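Local coordinates for protein Zn-dependent hydrolase of metallo-beta-lactamase superfamily TM0207 (Thermotoga maritima, PDB 1VJN) that probably acts as a zinc-dependent hydrolase with the metallo-beta-lactamase fold, its natural substrate not being established, at residues Gly122-Val127 / Lys158-Leu163; Asp140-Pro145 / Leu164-Ile169; Lys191-Tyr196 / Arg212-Met217. One frame throughout, in Å; residues are numbered along the deposited sequence.

Interaction 1: residues Gly122-Val127 / Lys158-Leu163; sequences GDLGHV and KEVADL
In the metallo-beta-lactamase fold, the loop leaving strand 116-120 carries a Gly-Asp pair, here G122-D123, whose aspartate is a metal ligand in many relatives. D123 touches H57, consistent with such a site. The contact with helix 154-163 is made further along the loop, by V127 and, more lightly, L124. V127 is wedged against one side of the helix, among E159 and V160 and, one turn further on, L163. Its CG1, anti to the backbone N, meets L163 CD1 at 3.8 Å, the two side chains crossing at about a right angle. V127 CG2 approaches the carboxylate end of the extended E159 chain, 4.0 Å from E159 OE1. V160 CG2 meets the backbone side of V127, 3.9 Å from V127 CA, and the same methyl grazes L124 CD2 at 4.3 Å. V160 also leans on L121 and L128 of the same loop region. No hydrogen bond crosses the contact. Within the loop, L124 CD1 lies on one face of the H126 ring, toward its rim, and H126 ND1 donates an almost straight bond (175°) to V127 O at 2.7 Å; V127 O lies in the plane of the H126 ring, while ND1 sits above the carbonyl plane of V127.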
loop_
_atom_site.group_PDB
_atom_site.type_symbol
_atom_site.label_atom_id
_atom_site.label_comp_id
_atom_site.label_asym_id
_atom_site.label_seq_id
_atom_site.Cartn_x
_atom_site.Cartn_y
_atom_site.Cartn_z
ATOM N N GLY A 122 -1.631 -2.093 -4.695
ATOM C CA GLY A 122 -1.707 -1.474 -6.007
ATOM C C GLY A 122 -3.175 -1.128 -6.298
ATOM O O GLY A 122 -3.883 -0.655 -5.438
ATOM N N ASP A 123 -3.609 -1.400 -7.529
ATOM C CA ASP A 123 -4.968 -1.167 -7.996
ATOM C C ASP A 123 -5.701 -2.496 -8.116
ATOM O O ASP A 123 -6.412 -2.752 -9.062
ATOM C CB ASP A 123 -4.856 -0.486 -9.342
ATOM C CG ASP A 123 -4.219 0.896 -9.218
ATOM O OD1 ASP A 123 -4.633 1.656 -8.329
ATOM O OD2 ASP A 123 -3.289 1.302 -9.916
ATOM N N LEU A 124 -5.574 -3.323 -7.097
ATOM C CA LEU A 124 -6.091 -4.679 -7.096
ATOM C C LEU A 124 -7.534 -4.643 -7.472
ATOM O O LEU A 124 -8.308 -3.895 -6.852
ATOM C CB LEU A 124 -5.944 -5.307 -5.729
ATOM C CG LEU A 124 -6.464 -6.753 -5.594
ATOM C CD1 LEU A 124 -5.633 -7.716 -6.405
ATOM C CD2 LEU A 124 -6.414 -7.137 -4.161
ATOM N N GLY A 125 -7.870 -5.480 -8.464
ATOM C CA GLY A 125 -9.158 -5.451 -9.134
ATOM C C GLY A 125 -10.058 -6.588 -8.776
ATOM O O GLY A 125 -11.225 -6.610 -9.206
ATOM N N HIS A 126 -9.541 -7.579 -8.055
ATOM C CA HIS A 126 -10.348 -8.788 -7.764
ATOM C C HIS A 126 -9.835 -9.279 -6.413
ATOM O O HIS A 126 -8.747 -8.926 -5.976
ATOM C CB HIS A 126 -10.157 -9.908 -8.829
ATOM C CG HIS A 126 -8.717 -10.311 -8.993
ATOM N ND1 HIS A 126 -8.051 -11.089 -8.073
ATOM C CD2 HIS A 126 -7.784 -9.945 -9.910
ATOM C CE1 HIS A 126 -6.789 -11.232 -8.438
ATOM N NE2 HIS A 126 -6.603 -10.557 -9.559
ATOM N N VAL A 127 -10.640 -10.043 -5.719
ATOM C CA VAL A 127 -10.196 -10.636 -4.449
ATOM C C VAL A 127 -8.998 -11.523 -4.771
ATOM O O VAL A 127 -9.031 -12.217 -5.767
ATOM C CB VAL A 127 -11.341 -11.456 -3.832
ATOM C CG1 VAL A 127 -10.852 -12.330 -2.665
ATOM C CG2 VAL A 127 -12.485 -10.509 -3.385
ATOM N N LYS A 158 -12.284 -5.814 2.636
ATOM C CA LYS A 158 -12.295 -6.473 3.952
ATOM C C LYS A 158 -12.017 -7.986 3.817
ATOM O O LYS A 158 -11.356 -8.576 4.660
ATOM C CB LYS A 158 -13.623 -6.270 4.694
ATOM C CG LYS A 158 -13.582 -6.722 6.146
ATOM C CD LYS A 158 -14.917 -6.452 6.856
ATOM C CE LYS A 158 -14.890 -6.885 8.317
ATOM N NZ LYS A 158 -14.261 -8.219 8.433
ATOM N N GLU A 159 -12.565 -8.607 2.782
ATOM C CA GLU A 159 -12.342 -10.044 2.520
ATOM C C GLU A 159 -10.835 -10.359 2.312
ATOM O O GLU A 159 -10.268 -11.289 2.917
ATOM C CB GLU A 159 -13.165 -10.423 1.305
ATOM C CG GLU A 159 -13.386 -11.895 1.100
ATOM C CD GLU A 159 -14.275 -12.190 -0.111
ATOM O OE1 GLU A 159 -15.102 -11.316 -0.516
ATOM O OE2 GLU A 159 -14.133 -13.319 -0.661
ATOM N N VAL A 160 -10.200 -9.527 1.502
ATOM C CA VAL A 160 -8.758 -9.579 1.285
ATOM C C VAL A 160 -7.997 -9.303 2.574
ATOM O O VAL A 160 -7.052 -10.012 2.912
ATOM C CB VAL A 160 -8.315 -8.570 0.179
ATOM C CG1 VAL A 160 -6.820 -8.420 0.117
ATOM C CG2 VAL A 160 -8.808 -9.017 -1.184
ATOM N N ALA A 161 -8.392 -8.272 3.314
ATOM C CA ALA A 161 -7.746 -8.027 4.613
ATOM C C ALA A 161 -7.827 -9.248 5.498
ATOM O O ALA A 161 -6.854 -9.601 6.139
ATOM C CB ALA A 161 -8.348 -6.875 5.294
ATOM N N ASP A 162 -8.990 -9.893 5.549
ATOM C CA ASP A 162 -9.141 -11.134 6.300
ATOM C C ASP A 162 -8.300 -12.286 5.759
ATOM O O ASP A 162 -7.746 -13.064 6.539
ATOM C CB ASP A 162 -10.608 -11.567 6.339
ATOM C CG ASP A 162 -11.506 -10.583 7.118
ATOM O OD1 ASP A 162 -10.987 -9.638 7.776
ATOM O OD2 ASP A 162 -12.760 -10.681 7.113
ATOM N N LEU A 163 -8.212 -12.427 4.434
ATOM C CA LEU A 163 -7.391 -13.476 3.876
ATOM C C LEU A 163 -5.923 -13.347 4.281
ATOM O O LEU A 163 -5.214 -14.330 4.319
ATOM C CB LEU A 163 -7.468 -13.500 2.338
ATOM C CG LEU A 163 -8.778 -14.088 1.782
ATOM C CD1 LEU A 163 -8.964 -13.800 0.320
ATOM C CD2 LEU A 163 -8.871 -15.608 2.060
#

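Interaction 2: residues Asp140-Pro145 / Leu164-Ile169; sequences DVLLVP and LNAKVI
D140-L142 and K167-I169 run parallel, pairing V141 with V168 and L142 with I169. V168 makes both strong main-chain bonds between the two segments: V168 N donates to D140 O at 2.9 Å, and V168 O accepts from L142 N at 2.8 Å. Both donors lie nearly along the C=O axes, the second bond being the straighter (170° against 144°). D140 O also receives a weak bond from K167 N, so the carbonyl is shared where the pairing begins. Between these rungs V141 CA comes to V168 O at 3.3 Å as a CA-H...O contact. V141 and V168 project from one face of the sheet side by side, their CG1 methyls in contact. On the other face L142, with CG anti to its backbone N, sets CB against A166 CB at 3.7 Å and crosses L164 at about a right angle, CD1 to CD1. V144 joins that face with CG1 in the crowded position between backbone N and carbonyl carbon, 3.8 Å from I169 CG2. The D140 side chain leaves its backbone away from 164-169, and D140 OD2 accepts a hydrogen bond from K117 N. Helix 154-163 covers the L142 face through A157 and A161, and it ends in a Schellman motif with N165, at positive phi, as its C-prime residue. Strand 141-145, this helix and strand 168-172 make a beta-alpha-beta crossover, one unit of the alpha-beta/beta-alpha sandwich of the metallo-beta-lactamase fold.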
loop_
_atom_site.group_PDB
_atom_site.type_symbol
_atom_site.label_atom_id
_atom_site.label_comp_id
_atom_site.label_asym_id
_atom_site.label_seq_id
_atom_site.Cartn_x
_atom_site.Cartn_y
_atom_site.Cartn_z
ATOM N N ASP A 140 1.151 -7.542 8.277
ATOM C CA ASP A 140 0.968 -6.672 9.440
ATOM C C ASP A 140 0.310 -5.334 9.119
ATOM O O ASP A 140 -0.580 -4.878 9.835
ATOM C CB ASP A 140 2.328 -6.430 10.085
ATOM C CG ASP A 140 2.969 -7.725 10.540
ATOM O OD1 ASP A 140 2.265 -8.512 11.203
ATOM O OD2 ASP A 140 4.139 -8.060 10.244
ATOM N N VAL A 141 0.775 -4.690 8.064
ATOM C CA VAL A 141 0.219 -3.427 7.608
ATOM C C VAL A 141 -0.206 -3.577 6.160
ATOM O O VAL A 141 0.635 -3.836 5.283
ATOM C CB VAL A 141 1.244 -2.249 7.707
ATOM C CG1 VAL A 141 0.583 -0.926 7.336
ATOM C CG2 VAL A 141 1.820 -2.142 9.055
ATOM N N LEU A 142 -1.504 -3.435 5.915
ATOM C CA LEU A 142 -2.082 -3.555 4.592
ATOM C C LEU A 142 -2.554 -2.194 4.017
ATOM O O LEU A 142 -3.349 -1.498 4.628
ATOM C CB LEU A 142 -3.256 -4.551 4.630
ATOM C CG LEU A 142 -3.875 -4.885 3.285
ATOM C CD1 LEU A 142 -2.858 -5.507 2.318
ATOM C CD2 LEU A 142 -5.022 -5.824 3.568
ATOM N N LEU A 143 -2.074 -1.868 2.824
ATOM C CA LEU A 143 -2.516 -0.699 2.069
ATOM C C LEU A 143 -3.453 -1.214 0.989
ATOM O O LEU A 143 -3.022 -1.959 0.090
ATOM C CB LEU A 143 -1.324 0.015 1.465
ATOM C CG LEU A 143 -0.165 0.275 2.461
ATOM C CD1 LEU A 143 1.016 0.928 1.723
ATOM C CD2 LEU A 143 -0.569 1.107 3.590
ATOM N N VAL A 144 -4.739 -0.851 1.084
ATOM C CA VAL A 144 -5.772 -1.576 0.302
ATOM C C VAL A 144 -6.730 -0.575 -0.390
ATOM O O VAL A 144 -7.205 0.340 0.244
ATOM C CB VAL A 144 -6.540 -2.622 1.217
ATOM C CG1 VAL A 144 -7.301 -1.941 2.296
ATOM C CG2 VAL A 144 -7.534 -3.459 0.428
ATOM N N PRO A 145 -6.957 -0.717 -1.706
ATOM C CA PRO A 145 -7.889 0.114 -2.415
ATOM C C PRO A 145 -9.323 -0.279 -2.065
ATOM O O PRO A 145 -9.570 -1.448 -1.841
ATOM C CB PRO A 145 -7.592 -0.207 -3.896
ATOM C CG PRO A 145 -7.078 -1.570 -3.894
ATOM C CD PRO A 145 -6.353 -1.707 -2.607
ATOM N N LEU A 164 -5.468 -12.128 4.490
ATOM C CA LEU A 164 -4.058 -11.836 4.726
ATOM C C LEU A 164 -3.817 -11.613 6.232
ATOM O O LEU A 164 -2.711 -11.288 6.627
ATOM C CB LEU A 164 -3.643 -10.589 3.907
ATOM C CG LEU A 164 -3.670 -10.694 2.366
ATOM C CD1 LEU A 164 -3.224 -9.396 1.671
ATOM C CD2 LEU A 164 -2.837 -11.859 1.901
ATOM N N ASN A 165 -4.861 -11.830 7.045
ATOM C CA ASN A 165 -4.832 -11.607 8.506
ATOM C C ASN A 165 -4.245 -10.243 8.872
ATOM O O ASN A 165 -3.513 -10.103 9.843
ATOM C CB ASN A 165 -4.107 -12.778 9.186
ATOM C CG ASN A 165 -4.460 -12.920 10.672
ATOM O OD1 ASN A 165 -5.612 -12.727 11.088
ATOM N ND2 ASN A 165 -3.457 -13.251 11.481
ATOM N N ALA A 166 -4.608 -9.228 8.092
ATOM C CA ALA A 166 -4.030 -7.866 8.238
ATOM C C ALA A 166 -4.415 -7.257 9.579
ATOM O O ALA A 166 -5.565 -7.375 10.008
ATOM C CB ALA A 166 -4.532 -6.955 7.137
ATOM N N LYS A 167 -3.468 -6.572 10.210
ATOM C CA LYS A 167 -3.707 -5.913 11.482
ATOM C C LYS A 167 -4.001 -4.430 11.259
ATOM O O LYS A 167 -5.143 -4.007 11.399
ATOM C CB LYS A 167 -2.495 -6.099 12.393
ATOM C CG LYS A 167 -2.150 -7.529 12.671
ATOM C CD LYS A 167 -3.273 -8.200 13.449
ATOM C CE LYS A 167 -3.081 -9.720 13.526
ATOM N NZ LYS A 167 -4.366 -10.451 13.266
ATOM N N VAL A 168 -2.979 -3.643 10.926
ATOM C CA VAL A 168 -3.198 -2.269 10.530
ATOM C C VAL A 168 -3.640 -2.292 9.108
ATOM O O VAL A 168 -2.965 -2.871 8.255
ATOM C CB VAL A 168 -1.956 -1.418 10.643
ATOM C CG1 VAL A 168 -2.186 -0.021 10.003
ATOM C CG2 VAL A 168 -1.565 -1.278 12.109
ATOM N N ILE A 169 -4.805 -1.700 8.853
ATOM C CA ILE A 169 -5.358 -1.596 7.516
ATOM C C ILE A 169 -5.504 -0.123 7.087
ATOM O O ILE A 169 -6.217 0.651 7.750
ATOM C CB ILE A 169 -6.746 -2.266 7.466
ATOM C CG1 ILE A 169 -6.657 -3.780 7.691
ATOM C CG2 ILE A 169 -7.359 -1.986 6.130
ATOM C CD1 ILE A 169 -7.994 -4.450 8.069
#

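Interaction 3: residues Lys191-Tyr196 / Arg212-Met217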
loop_
_atom_site.group_PDB
_atom_site.type_symbol
_atom_site.label_atom_id
_atom_site.label_comp_id
_atom_site.label_asym_id
_atom_site.label_seq_id
_atom_site.Cartn_x
_atom_site.Cartn_y
_atom_site.Cartn_z
ATOM N N LYS A 191 -17.692 1.506 7.738
ATOM C CA LYS A 191 -18.880 0.926 8.340
ATOM C C LYS A 191 -18.804 -0.608 8.530
ATOM O O LYS A 191 -19.608 -1.180 9.245
ATOM C CB LYS A 191 -20.155 1.330 7.579
ATOM C CG LYS A 191 -20.176 0.978 6.099
ATOM C CD LYS A 191 -21.521 0.409 5.618
ATOM C CE LYS A 191 -22.712 1.338 5.861
ATOM N NZ LYS A 191 -24.031 0.594 5.716
ATOM N N LEU A 192 -17.805 -1.262 7.944
ATOM C CA LEU A 192 -17.688 -2.708 8.034
ATOM C C LEU A 192 -16.877 -3.158 9.228
ATOM O O LEU A 192 -16.727 -4.359 9.459
ATOM C CB LEU A 192 -17.057 -3.239 6.740
ATOM C CG LEU A 192 -17.831 -2.917 5.450
ATOM C CD1 LEU A 192 -17.014 -3.386 4.219
ATOM C CD2 LEU A 192 -19.259 -3.524 5.451
ATOM N N PHE A 193 -16.336 -2.199 9.978
ATOM C CA PHE A 193 -15.483 -2.476 11.125
ATOM C C PHE A 193 -16.055 -1.818 12.390
ATOM O O PHE A 193 -16.883 -0.914 12.332
ATOM C CB PHE A 193 -14.055 -1.979 10.888
ATOM C CG PHE A 193 -13.398 -2.556 9.647
ATOM C CD1 PHE A 193 -13.538 -1.927 8.424
ATOM C CD2 PHE A 193 -12.616 -3.707 9.719
ATOM C CE1 PHE A 193 -12.937 -2.446 7.285
ATOM C CE2 PHE A 193 -12.017 -4.244 8.582
ATOM C CZ PHE A 193 -12.170 -3.610 7.360
ATOM N N ASP A 194 -15.588 -2.288 13.535
ATOM C CA ASP A 194 -16.143 -1.871 14.823
ATOM C C ASP A 194 -15.597 -0.515 15.298
ATOM O O ASP A 194 -16.246 0.218 16.075
ATOM C CB ASP A 194 -15.874 -2.974 15.860
ATOM C CG ASP A 194 -16.653 -4.276 15.555
ATOM O OD1 ASP A 194 -17.883 -4.209 15.254
ATOM O OD2 ASP A 194 -16.111 -5.415 15.605
ATOM N N SER A 195 -14.406 -0.205 14.823
ATOM C CA SER A 195 -13.723 1.004 15.156
ATOM C C SER A 195 -12.740 1.352 14.037
ATOM O O SER A 195 -12.453 0.539 13.165
ATOM C CB SER A 195 -12.946 0.798 16.464
ATOM O OG SER A 195 -11.992 -0.254 16.300
ATOM N N TYR A 196 -12.225 2.579 14.099
ATOM C CA TYR A 196 -11.173 3.083 13.225
ATOM C C TYR A 196 -10.571 4.351 13.843
ATOM O O TYR A 196 -11.081 4.891 14.843
ATOM C CB TYR A 196 -11.718 3.397 11.832
ATOM C CG TYR A 196 -12.733 4.525 11.743
ATOM C CD1 TYR A 196 -12.330 5.824 11.566
ATOM C CD2 TYR A 196 -14.091 4.270 11.783
ATOM C CE1 TYR A 196 -13.250 6.862 11.488
ATOM C CE2 TYR A 196 -15.011 5.278 11.675
ATOM C CZ TYR A 196 -14.584 6.576 11.522
ATOM O OH TYR A 196 -15.482 7.611 11.422
ATOM N N ARG A 212 -6.058 -5.612 15.218
ATOM C CA ARG A 212 -6.577 -5.014 14.029
ATOM C C ARG A 212 -7.003 -3.590 14.286
ATOM O O ARG A 212 -7.713 -3.313 15.247
ATOM C CB ARG A 212 -7.774 -5.785 13.503
ATOM C CG ARG A 212 -8.412 -5.038 12.351
ATOM C CD ARG A 212 -9.272 -5.854 11.524
ATOM N NE ARG A 212 -8.490 -6.748 10.690
ATOM C CZ ARG A 212 -9.034 -7.645 9.879
ATOM N NH1 ARG A 212 -10.363 -7.775 9.823
ATOM N NH2 ARG A 212 -8.262 -8.426 9.139
ATOM N N LYS A 213 -6.597 -2.693 13.392
ATOM C CA LYS A 213 -7.049 -1.308 13.440
ATOM C C LYS A 213 -7.062 -0.727 12.031
ATOM O O LYS A 213 -6.056 -0.778 11.324
ATOM C CB LYS A 213 -6.129 -0.481 14.316
ATOM C CG LYS A 213 -6.713 0.859 14.752
ATOM C CD LYS A 213 -5.794 1.549 15.779
ATOM C CE LYS A 213 -4.299 1.623 15.334
ATOM N NZ LYS A 213 -3.421 2.458 16.223
ATOM N N VAL A 214 -8.209 -0.198 11.635
ATOM C CA VAL A 214 -8.316 0.543 10.405
ATOM C C VAL A 214 -7.853 2.000 10.651
ATOM O O VAL A 214 -8.326 2.676 11.571
ATOM C CB VAL A 214 -9.752 0.464 9.875
ATOM C CG1 VAL A 214 -9.896 1.330 8.648
ATOM C CG2 VAL A 214 -10.116 -0.968 9.553
ATOM N N VAL A 215 -6.881 2.451 9.870
ATOM C CA VAL A 215 -6.306 3.789 10.003
ATOM C C VAL A 215 -6.515 4.539 8.701
ATOM O O VAL A 215 -5.995 4.120 7.652
ATOM C CB VAL A 215 -4.813 3.749 10.325
ATOM C CG1 VAL A 215 -4.199 5.180 10.295
ATOM C CG2 VAL A 215 -4.591 3.112 11.674
ATOM N N VAL A 216 -7.249 5.646 8.795
ATOM C CA VAL A 216 -7.544 6.532 7.691
ATOM C C VAL A 216 -6.563 7.694 7.777
ATOM O O VAL A 216 -6.568 8.452 8.747
ATOM C CB VAL A 216 -8.988 7.098 7.771
ATOM C CG1 VAL A 216 -9.311 7.928 6.540
ATOM C CG2 VAL A 216 -9.980 5.995 7.891
HETATM N N MSE A 217 -5.709 7.812 6.780
HETATM C CA MSE A 217 -4.728 8.903 6.693
HETATM C C MSE A 217 -5.311 10.021 5.852
HETATM O O MSE A 217 -6.329 9.845 5.209
HETATM C CB MSE A 217 -3.422 8.390 6.071
HETATM C CG MSE A 217 -2.938 7.109 6.717
HETATM SE SE MSE A 217 -1.071 6.578 6.345
HETATM C CE MSE A 217 -0.108 8.165 7.082
HETATM O O HOH W 1 -10.505 -1.026 13.265
#
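The chief apolar contact is a CH-pi interaction. V214 CG2 stands 3.6 Å from the centroid of the F193 ring and only 8° off the ring normal, so the methyl sits squarely over the middle of the face and lies almost equally close to all six carbons. Two torsions bring this about: V214 CG2 is anti to the carbonyl carbon, leaving CG1 anti to the backbone N, and F193 swings CG to the side of its own N, also anti to the carbonyl carbon. F189 meets the F193 ring edge to face. A second apolar group is formed by Y196, whose CB rests on V214 CB at 4.0 Å; its ring starts from the crowded position between N and carbonyl carbon, and CD1 makes a loose approach to V216 CG2.

Strand 213-216 lies near one margin of the larger sheet of the metallo-beta-lactamase sandwich, where K213 and V215 bond through their backbones to K167 and I169, at the start of the inner strand 168-172, while V214 and V216 bond to E197 of the outer strand 197-198.

No direct hydrogen bond joins the two segments, but water 1 bridges them just where the chain approaches the outer strand: it accepts from V214 N at 2.9 Å and donates to S195 O at 2.5 Å, a short bond. Next to this bridge, Y196 CA touches V214 O at 3.3 Å, a bent CA-H...O contact with 122° at the hydrogen.

A charged group, R212, also reaches the F193 ring. Its chain bends at chi3, and NH1 comes to the edge of the ring, 4.1 Å from F193 CE2, with guanidinium and ring planes steeply inclined. The guanidinium is occupied elsewhere: NH1 forms a salt bridge with D162, and NH2 donates to A166 O.

Overall arrangement
Helix 154-163 and the larger sheet tie the three contacts together. Interactions 1 and 2 lie about 10 Å apart, centre to centre, and meet at the helix end, where A166 N stands 3.0 Å from A161 O; A161 also packs on L142 and I169, and G122 O touches P145 CG at 3.7 Å. Interaction 3 is about 11 Å from interaction 2, on the neighbouring strand, and K213 N lies 2.8 Å from K167 O. It reaches interaction 1 through R212 NH1, 2.8 Å from D162 OD1. D123 beside H57 and P145 on H173 are consistent with the family's metal site lying there. Interaction 3, about 16 Å from interaction 1 between centres, involves the outer part of the sheet.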